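Local coordinates for protein pilin (Clostridioides difficile, PDB 6T8S) that is the major type IV pilin PilA1, the subunit that probably polymerises into the bacterium's surface pili, at residues L60-L72 against Q82-Q96. Residues are numbered along the deposited sequence; the frame is centred on the assembly and turned at random. Where two conformers were deposited one is given.
Sequences LPDKADIGGKYKL and QIGTNDEGVTLTEAQ
Ile83 packs tightly on Ala64, its CG2 pressing to 3.4 Å from Ala64 CB, closer than usual for two carbons. The branch CG1 of Ile83, set beside its own backbone N (chi1 -46°), instead meets the edge of the Tyr70 ring, 3.9 Å from CE1. Because Gly68 has no side chain to run into Gly84, the two CA atoms come within 3.6 Å, an example of close backbone approach at a glycine, here just after the type I turn Ala64-Gly67. Gly67 O is left buried without a hydrogen-bond partner. Further along, Ile66 lies beside Val90, with CD1 against CG1, while its CG2 reaches Leu92 CD2; its carbonyl O takes the N-H of Thr91 at 2.8 Å, nearly end-on.

The outer side is polar and looser. Glu88, stretched out from a CG anti to its backbone N (chi1 171°), offers OE2 to two donors on opposite faces of the carboxylate: Lys63 NZ at 2.7 Å in a salt bridge, and the backbone N of Gly68 at 2.9 Å. Nearby, one water joins Lys69 N to Thr85 OG1 and Glu88 O. On the sheet face opposite Tyr70 and Ile83, the Lys71 chain runs alongside the Gln82 amide, whose NE2 is held by Gly84 O, and Lys71 NZ goes on to Gln47 O.

Lys71 and Gln82 form a hydrogen-bonded antiparallel pair of the hairpin 70-75/78-83, next to the non-hydrogen-bonded pair Tyr70-Ile83. Strand 128-138 hydrogen-bonds to Ile83, Val90 and Leu92, while helix 9-37 packs on Ala64 and Ile66 through Val19 and meets the Tyr70 hydroxyl at Asp22, so segment 60-72 lies between that helix and strands 78-83 and 90-92.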
ATOM      1  N   LEU A  60     -11.065 -10.099  -0.728  1.00 30.02           N
ATOM      2  CA  LEU A  60     -10.051  -9.236  -0.057  1.00 28.89           C
ATOM      3  C   LEU A  60      -8.662  -9.606  -0.556  1.00 26.71           C
ATOM      4  O   LEU A  60      -8.272 -10.765  -0.463  1.00 24.28           O
ATOM      5  CB  LEU A  60     -10.124  -9.426   1.458  1.00 29.30           C
ATOM      6  CG  LEU A  60     -11.343  -8.828   2.144  1.00 31.19           C
ATOM      7  CD1 LEU A  60     -11.424  -9.301   3.590  1.00 32.70           C
ATOM      8  CD2 LEU A  60     -11.321  -7.317   2.066  1.00 28.76           C
ATOM      9  N   PRO A  61      -7.880  -8.650  -1.105  1.00 25.17           N
ATOM     10  CA  PRO A  61      -6.456  -8.869  -1.340  1.00 27.53           C
ATOM     11  C   PRO A  61      -5.791  -9.219  -0.001  1.00 27.46           C
ATOM     12  O   PRO A  61      -6.188  -8.668   1.009  1.00 26.65           O
ATOM     13  CB  PRO A  61      -5.956  -7.533  -1.893  1.00 26.56           C
ATOM     14  CG  PRO A  61      -7.192  -6.897  -2.478  1.00 25.76           C
ATOM     15  CD  PRO A  61      -8.316  -7.322  -1.554  1.00 25.63           C
ATOM     16  N   ASP A  62      -4.819 -10.132  -0.031  0.70 29.58           N
ATOM     17  CA  ASP A  62      -4.150 -10.696   1.173  0.70 31.67           C
ATOM     18  C   ASP A  62      -2.675 -10.264   1.168  0.70 30.32           C
ATOM     19  O   ASP A  62      -2.251  -9.556   2.106  0.70 30.29           O
ATOM     20  CB  ASP A  62      -4.315 -12.219   1.191  0.70 35.63           C
ATOM     21  CG  ASP A  62      -3.599 -12.910   2.339  0.70 37.70           C
ATOM     22  OD1 ASP A  62      -3.592 -12.350   3.448  0.70 37.99           O
ATOM     23  OD2 ASP A  62      -3.043 -13.997   2.105  0.70 42.56           O
ATOM     24  N   LYS A  63      -1.933 -10.671   0.141  1.00 29.16           N
ATOM     25  CA  LYS A  63      -0.481 -10.390   0.016  1.00 31.65           C
ATOM     26  C   LYS A  63      -0.227  -9.707  -1.326  1.00 26.53           C
ATOM     27  O   LYS A  63      -0.921 -10.037  -2.320  1.00 24.92           O
ATOM     28  CB  LYS A  63       0.353 -11.670   0.067  1.00 35.91           C
ATOM     29  CG  LYS A  63       0.378 -12.387   1.408  1.00 47.01           C
ATOM     30  CD  LYS A  63       1.124 -13.716   1.361  1.00 53.22           C
ATOM     31  CE  LYS A  63       2.585 -13.597   0.960  1.00 59.64           C
ATOM     32  NZ  LYS A  63       3.403 -12.954   2.018  1.00 63.69           N
ATOM     33  N   ALA A  64       0.751  -8.814  -1.349  1.00 22.62           N
ATOM     34  CA  ALA A  64       1.222  -8.140  -2.575  1.00 22.43           C
ATOM     35  C   ALA A  64       2.095  -9.111  -3.376  1.00 21.61           C
ATOM     36  O   ALA A  64       2.834  -9.901  -2.770  1.00 20.23           O
ATOM     37  CB  ALA A  64       1.954  -6.881  -2.206  1.00 22.84           C
ATOM     38  N   ASP A  65       2.053  -9.039  -4.707  1.00 23.14           N
ATOM     39  CA  ASP A  65       2.905  -9.884  -5.588  1.00 22.58           C
ATOM     40  C   ASP A  65       4.389  -9.501  -5.457  1.00 23.04           C
ATOM     41  O   ASP A  65       5.239 -10.316  -5.850  1.00 23.86           O
ATOM     42  CB  ASP A  65       2.417  -9.813  -7.031  1.00 25.63           C
ATOM     43  CG  ASP A  65       1.250 -10.740  -7.329  1.00 29.55           C
ATOM     44  OD1 ASP A  65       0.754 -11.393  -6.396  1.00 33.18           O
ATOM     45  OD2 ASP A  65       0.887 -10.845  -8.509  1.00 37.62           O
ATOM     46  N   ILE A  66       4.708  -8.331  -4.896  1.00 20.72           N
ATOM     47  CA  ILE A  66       6.114  -7.878  -4.648  1.00 20.82           C
ATOM     48  C   ILE A  66       6.578  -8.342  -3.257  1.00 20.89           C
ATOM     49  O   ILE A  66       7.735  -8.049  -2.903  1.00 21.47           O
ATOM     50  CB  ILE A  66       6.251  -6.353  -4.822  1.00 19.97           C
ATOM     51  CG1 ILE A  66       5.342  -5.583  -3.857  1.00 20.16           C
ATOM     52  CG2 ILE A  66       6.030  -5.961  -6.279  1.00 20.71           C
ATOM     53  CD1 ILE A  66       5.453  -4.081  -3.943  1.00 21.37           C
ATOM     54  N   GLY A  67       5.730  -9.060  -2.524  1.00 21.69           N
ATOM     55  CA  GLY A  67       5.982  -9.517  -1.140  1.00 22.17           C
ATOM     56  C   GLY A  67       5.197  -8.699  -0.132  1.00 22.26           C
ATOM     57  O   GLY A  67       4.972  -7.497  -0.386  1.00 21.78           O
ATOM     58  N   GLY A  68       4.782  -9.312   0.982  1.00 22.67           N
ATOM     59  CA  GLY A  68       4.270  -8.577   2.152  1.00 22.91           C
ATOM     60  C   GLY A  68       2.757  -8.605   2.266  1.00 24.44           C
ATOM     61  O   GLY A  68       2.050  -8.497   1.234  1.00 24.21           O
ATOM     62  N   LYS A  69       2.251  -8.766   3.485  1.00 23.52           N
ATOM     63  CA  LYS A  69       0.793  -8.724   3.765  1.00 24.37           C
ATOM     64  C   LYS A  69       0.315  -7.271   3.743  1.00 23.54           C
ATOM     65  O   LYS A  69       1.078  -6.365   4.117  1.00 22.29           O
ATOM     66  CB  LYS A  69       0.480  -9.337   5.130  1.00 28.25           C
ATOM     67  CG  LYS A  69       0.506 -10.857   5.175  1.00 34.44           C
ATOM     68  CD  LYS A  69       0.248 -11.401   6.562  1.00 39.23           C
ATOM     69  CE  LYS A  69       0.747 -12.819   6.737  1.00 45.00           C
ATOM     70  NZ  LYS A  69       0.303 -13.383   8.033  1.00 48.55           N
ATOM     71  N   TYR A  70      -0.934  -7.051   3.347  1.00 22.32           N
ATOM     72  CA  TYR A  70      -1.547  -5.706   3.347  1.00 21.71           C
ATOM     73  C   TYR A  70      -2.130  -5.423   4.736  1.00 21.19           C
ATOM     74  O   TYR A  70      -2.645  -6.358   5.386  1.00 22.69           O
ATOM     75  CB  TYR A  70      -2.662  -5.615   2.301  1.00 21.81           C
ATOM     76  CG  TYR A  70      -2.234  -5.688   0.856  1.00 20.93           C
ATOM     77  CD1 TYR A  70      -1.401  -4.729   0.307  1.00 20.46           C
ATOM     78  CD2 TYR A  70      -2.729  -6.670   0.008  1.00 21.63           C
ATOM     79  CE1 TYR A  70      -1.032  -4.764  -1.029  1.00 20.40           C
ATOM     80  CE2 TYR A  70      -2.377  -6.716  -1.334  1.00 21.14           C
ATOM     81  CZ  TYR A  70      -1.531  -5.755  -1.859  1.00 20.56           C
ATOM     82  OH  TYR A  70      -1.169  -5.773  -3.177  1.00 21.63           O
ATOM     83  N   LYS A  71      -2.106  -4.158   5.148  1.00 20.77           N
ATOM     84  CA  LYS A  71      -2.978  -3.643   6.238  1.00 21.58           C
ATOM     85  C   LYS A  71      -3.215  -2.149   6.017  1.00 19.60           C
ATOM     86  O   LYS A  71      -2.524  -1.556   5.171  1.00 20.26           O
ATOM     87  CB  LYS A  71      -2.395  -3.991   7.618  1.00 23.24           C
ATOM     88  CG  LYS A  71      -1.168  -3.223   8.060  1.00 25.41           C
ATOM     89  CD  LYS A  71      -0.761  -3.558   9.521  1.00 25.10           C
ATOM     90  CE  LYS A  71      -1.556  -2.803  10.568  1.00 25.50           C
ATOM     91  NZ  LYS A  71      -1.211  -3.179  11.967  1.00 25.96           N
ATOM     92  N   LEU A  72      -4.182  -1.584   6.734  1.00 19.81           N
ATOM     93  CA  LEU A  72      -4.557  -0.157   6.641  1.00 20.58           C
ATOM     94  C   LEU A  72      -4.159   0.533   7.944  1.00 20.84           C
ATOM     95  O   LEU A  72      -4.539   0.009   9.015  1.00 20.95           O
ATOM     96  CB  LEU A  72      -6.067  -0.045   6.413  1.00 22.03           C
ATOM     97  CG  LEU A  72      -6.564  -0.550   5.061  1.00 22.96           C
ATOM     98  CD1 LEU A  72      -8.078  -0.519   5.011  1.00 23.34           C
ATOM     99  CD2 LEU A  72      -5.987   0.272   3.932  1.00 23.77           C
ATOM    100  N   GLN A  82      -0.292  -0.129   4.017  1.00 19.44           N
ATOM    101  CA  GLN A  82       0.989  -0.749   4.406  1.00 18.16           C
ATOM    102  C   GLN A  82       1.113  -2.072   3.661  1.00 18.68           C
ATOM    103  O   GLN A  82       0.136  -2.863   3.623  1.00 20.26           O
ATOM    104  CB  GLN A  82       1.036  -0.931   5.929  1.00 18.90           C
ATOM    105  CG  GLN A  82       2.271  -1.700   6.405  1.00 19.87           C
ATOM    106  CD  GLN A  82       2.319  -1.792   7.916  1.00 20.17           C
ATOM    107  OE1 GLN A  82       1.858  -0.891   8.612  1.00 21.61           O
ATOM    108  NE2 GLN A  82       2.864  -2.886   8.433  1.00 20.35           N
ATOM    109  N   ILE A  83       2.281  -2.306   3.073  1.00 19.94           N
ATOM    110  CA  ILE A  83       2.602  -3.562   2.351  1.00 18.56           C
ATOM    111  C   ILE A  83       3.813  -4.178   3.055  1.00 18.89           C
ATOM    112  O   ILE A  83       4.918  -3.662   2.889  1.00 18.89           O
ATOM    113  CB  ILE A  83       2.857  -3.300   0.858  1.00 18.58           C
ATOM    114  CG1 ILE A  83       1.795  -2.376   0.251  1.00 19.90           C
ATOM    115  CG2 ILE A  83       2.970  -4.623   0.104  1.00 19.34           C
ATOM    116  CD1 ILE A  83       2.069  -1.989  -1.175  1.00 21.71           C
ATOM    117  N   GLY A  84       3.570  -5.238   3.811  1.00 19.99           N
ATOM    118  CA  GLY A  84       4.615  -5.943   4.567  1.00 20.43           C
ATOM    119  C   GLY A  84       4.399  -5.826   6.056  1.00 21.63           C
ATOM    120  O   GLY A  84       3.659  -4.935   6.515  1.00 22.27           O
ATOM    121  N   THR A  85       5.072  -6.700   6.789  1.00 23.18           N
ATOM    122  CA  THR A  85       5.029  -6.750   8.263  1.00 24.50           C
ATOM    123  C   THR A  85       6.417  -7.175   8.742  1.00 25.50           C
ATOM    124  O   THR A  85       7.329  -7.296   7.904  1.00 23.49           O
ATOM    125  CB  THR A  85       3.949  -7.731   8.723  1.00 27.19           C
ATOM    126  OG1 THR A  85       4.383  -9.013   8.259  1.00 28.53           O
ATOM    127  CG2 THR A  85       2.569  -7.381   8.202  1.00 27.67           C
ATOM    128  N   ASN A  86       6.547  -7.464  10.033  1.00 26.58           N
ATOM    129  CA  ASN A  86       7.780  -8.053  10.623  1.00 27.41           C
ATOM    130  C   ASN A  86       8.201  -9.334   9.882  1.00 26.52           C
ATOM    131  O   ASN A  86       9.415  -9.598   9.790  1.00 26.53           O
ATOM    132  CB  ASN A  86       7.571  -8.343  12.104  1.00 29.41           C
ATOM    133  CG  ASN A  86       6.468  -9.346  12.336  1.00 29.74           C
ATOM    134  OD1 ASN A  86       5.303  -9.068  12.058  1.00 30.58           O
ATOM    135  ND2 ASN A  86       6.829 -10.507  12.859  1.00 32.39           N
ATOM    136  N   ASP A  87       7.240 -10.100   9.358  0.80 27.63           N
ATOM    137  CA  ASP A  87       7.474 -11.435   8.737  0.80 30.80           C
ATOM    138  C   ASP A  87       8.123 -11.279   7.354  0.80 29.70           C
ATOM    139  O   ASP A  87       8.957 -12.132   6.983  0.80 29.22           O
ATOM    140  CB  ASP A  87       6.177 -12.245   8.641  0.80 35.32           C
ATOM    141  CG  ASP A  87       5.663 -12.794   9.966  0.80 38.53           C
ATOM    142  OD1 ASP A  87       6.489 -13.214  10.791  0.80 40.07           O
ATOM    143  OD2 ASP A  87       4.430 -12.793  10.162  0.80 42.71           O
ATOM    144  N   GLU A  88       7.744 -10.252   6.591  1.00 27.17           N
ATOM    145  CA  GLU A  88       8.184 -10.120   5.180  1.00 27.46           C
ATOM    146  C   GLU A  88       7.783  -8.741   4.661  1.00 23.37           C
ATOM    147  O   GLU A  88       6.642  -8.338   4.923  1.00 24.30           O
ATOM    148  CB  GLU A  88       7.553 -11.240   4.352  1.00 29.10           C
ATOM    149  CG  GLU A  88       7.744 -11.087   2.859  1.00 31.95           C
ATOM    150  CD  GLU A  88       7.029 -12.159   2.049  1.00 37.19           C
ATOM    151  OE1 GLU A  88       7.597 -13.255   1.918  1.00 38.72           O
ATOM    152  OE2 GLU A  88       5.884 -11.914   1.595  1.00 35.24           O
ATOM    153  N   GLY A  89       8.717  -8.053   4.008  1.00 22.46           N
ATOM    154  CA  GLY A  89       8.475  -6.766   3.340  1.00 22.29           C
ATOM    155  C   GLY A  89       8.389  -6.964   1.843  1.00 21.93           C
ATOM    156  O   GLY A  89       8.293  -8.124   1.390  1.00 22.75           O
ATOM    157  N   VAL A  90       8.461  -5.871   1.093  1.00 22.18           N
ATOM    158  CA  VAL A  90       8.442  -5.906  -0.396  1.00 21.20           C
ATOM    159  C   VAL A  90       9.874  -6.036  -0.906  1.00 21.80           C
ATOM    160  O   VAL A  90      10.826  -5.643  -0.187  1.00 21.31           O
ATOM    161  CB  VAL A  90       7.755  -4.669  -0.994  1.00 20.14           C
ATOM    162  CG1 VAL A  90       6.404  -4.415  -0.351  1.00 19.69           C
ATOM    163  CG2 VAL A  90       8.629  -3.433  -0.944  1.00 21.61           C
ATOM    164  N   THR A  91      10.013  -6.529  -2.133  1.00 20.65           N
ATOM    165  CA  THR A  91      11.275  -6.453  -2.894  1.00 21.85           C
ATOM    166  C   THR A  91      10.999  -5.710  -4.206  1.00 21.57           C
ATOM    167  O   THR A  91      10.055  -6.097  -4.915  1.00 20.54           O
ATOM    168  CB  THR A  91      11.883  -7.850  -3.062  1.00 24.03           C
ATOM    169  OG1 THR A  91      12.168  -8.329  -1.747  1.00 25.87           O
ATOM    170  CG2 THR A  91      13.149  -7.838  -3.888  1.00 25.35           C
ATOM    171  N   LEU A  92      11.799  -4.684  -4.487  1.00 22.29           N
ATOM    172  CA  LEU A  92      11.711  -3.852  -5.715  1.00 21.61           C
ATOM    173  C   LEU A  92      13.106  -3.657  -6.302  1.00 23.32           C
ATOM    174  O   LEU A  92      14.009  -3.158  -5.590  1.00 22.81           O
ATOM    175  CB  LEU A  92      11.069  -2.498  -5.387  1.00 21.33           C
ATOM    176  CG  LEU A  92       9.611  -2.549  -4.928  1.00 21.43           C
ATOM    177  CD1 LEU A  92       9.161  -1.197  -4.390  1.00 22.26           C
ATOM    178  CD2 LEU A  92       8.707  -3.004  -6.069  1.00 22.10           C
ATOM    179  N   THR A  93      13.264  -4.007  -7.573  1.00 22.49           N
ATOM    180  CA  THR A  93      14.361  -3.493  -8.426  1.00 23.34           C
ATOM    181  C   THR A  93      14.122  -2.004  -8.709  1.00 23.84           C
ATOM    182  O   THR A  93      12.993  -1.513  -8.476  1.00 21.47           O
ATOM    183  CB  THR A  93      14.451  -4.309  -9.715  1.00 23.62           C
ATOM    184  OG1 THR A  93      13.286  -3.983 -10.480  1.00 23.31           O
ATOM    185  CG2 THR A  93      14.550  -5.798  -9.454  1.00 24.79           C
ATOM    186  N   GLU A  94      15.135  -1.307  -9.227  1.00 23.73           N
ATOM    187  CA  GLU A  94      15.000   0.100  -9.671  1.00 26.03           C
ATOM    188  C   GLU A  94      13.924   0.184 -10.759  1.00 25.08           C
ATOM    189  O   GLU A  94      13.091   1.114 -10.697  1.00 24.37           O
ATOM    190  CB  GLU A  94      16.339   0.629 -10.183  1.00 30.05           C
ATOM    191  CG  GLU A  94      17.381   0.756  -9.087  1.00 33.55           C
ATOM    192  CD  GLU A  94      18.665   1.457  -9.503  1.00 38.93           C
ATOM    193  OE1 GLU A  94      18.634   2.239 -10.481  1.00 41.21           O
ATOM    194  OE2 GLU A  94      19.691   1.216  -8.844  1.00 46.26           O
ATOM    195  N   ALA A  95      13.908  -0.767 -11.698  1.00 24.48           N
ATOM    196  CA  ALA A  95      12.924  -0.787 -12.808  1.00 23.79           C
ATOM    197  C   ALA A  95      11.504  -0.939 -12.237  1.00 22.21           C
ATOM    198  O   ALA A  95      10.578  -0.282 -12.766  1.00 22.57           O
ATOM    199  CB  ALA A  95      13.253  -1.875 -13.801  1.00 25.33           C
ATOM    200  N   GLN A  96      11.322  -1.742 -11.183  1.00 21.56           N
ATOM    201  CA  GLN A  96       9.993  -1.908 -10.529  1.00 20.54           C
ATOM    202  C   GLN A  96       9.581  -0.600  -9.838  1.00 20.63           C
ATOM    203  O   GLN A  96       8.406  -0.169  -9.999  1.00 20.32           O
ATOM    204  CB  GLN A  96      10.007  -3.067  -9.540  1.00 20.48           C
ATOM    205  CG  GLN A  96      10.005  -4.444 -10.195  1.00 20.67           C
ATOM    206  CD  GLN A  96      10.048  -5.537  -9.160  1.00 21.18           C
ATOM    207  OE1 GLN A  96      10.976  -5.618  -8.352  1.00 22.26           O
ATOM    208  NE2 GLN A  96       9.037  -6.391  -9.163  1.00 19.89           N
TER
HETATM  209  O   HOH W   1       4.129  -9.659   5.556  1.00 23.34           O
HETATM  210  O   HOH W   2       1.017  -5.204   6.456  1.00116.35           O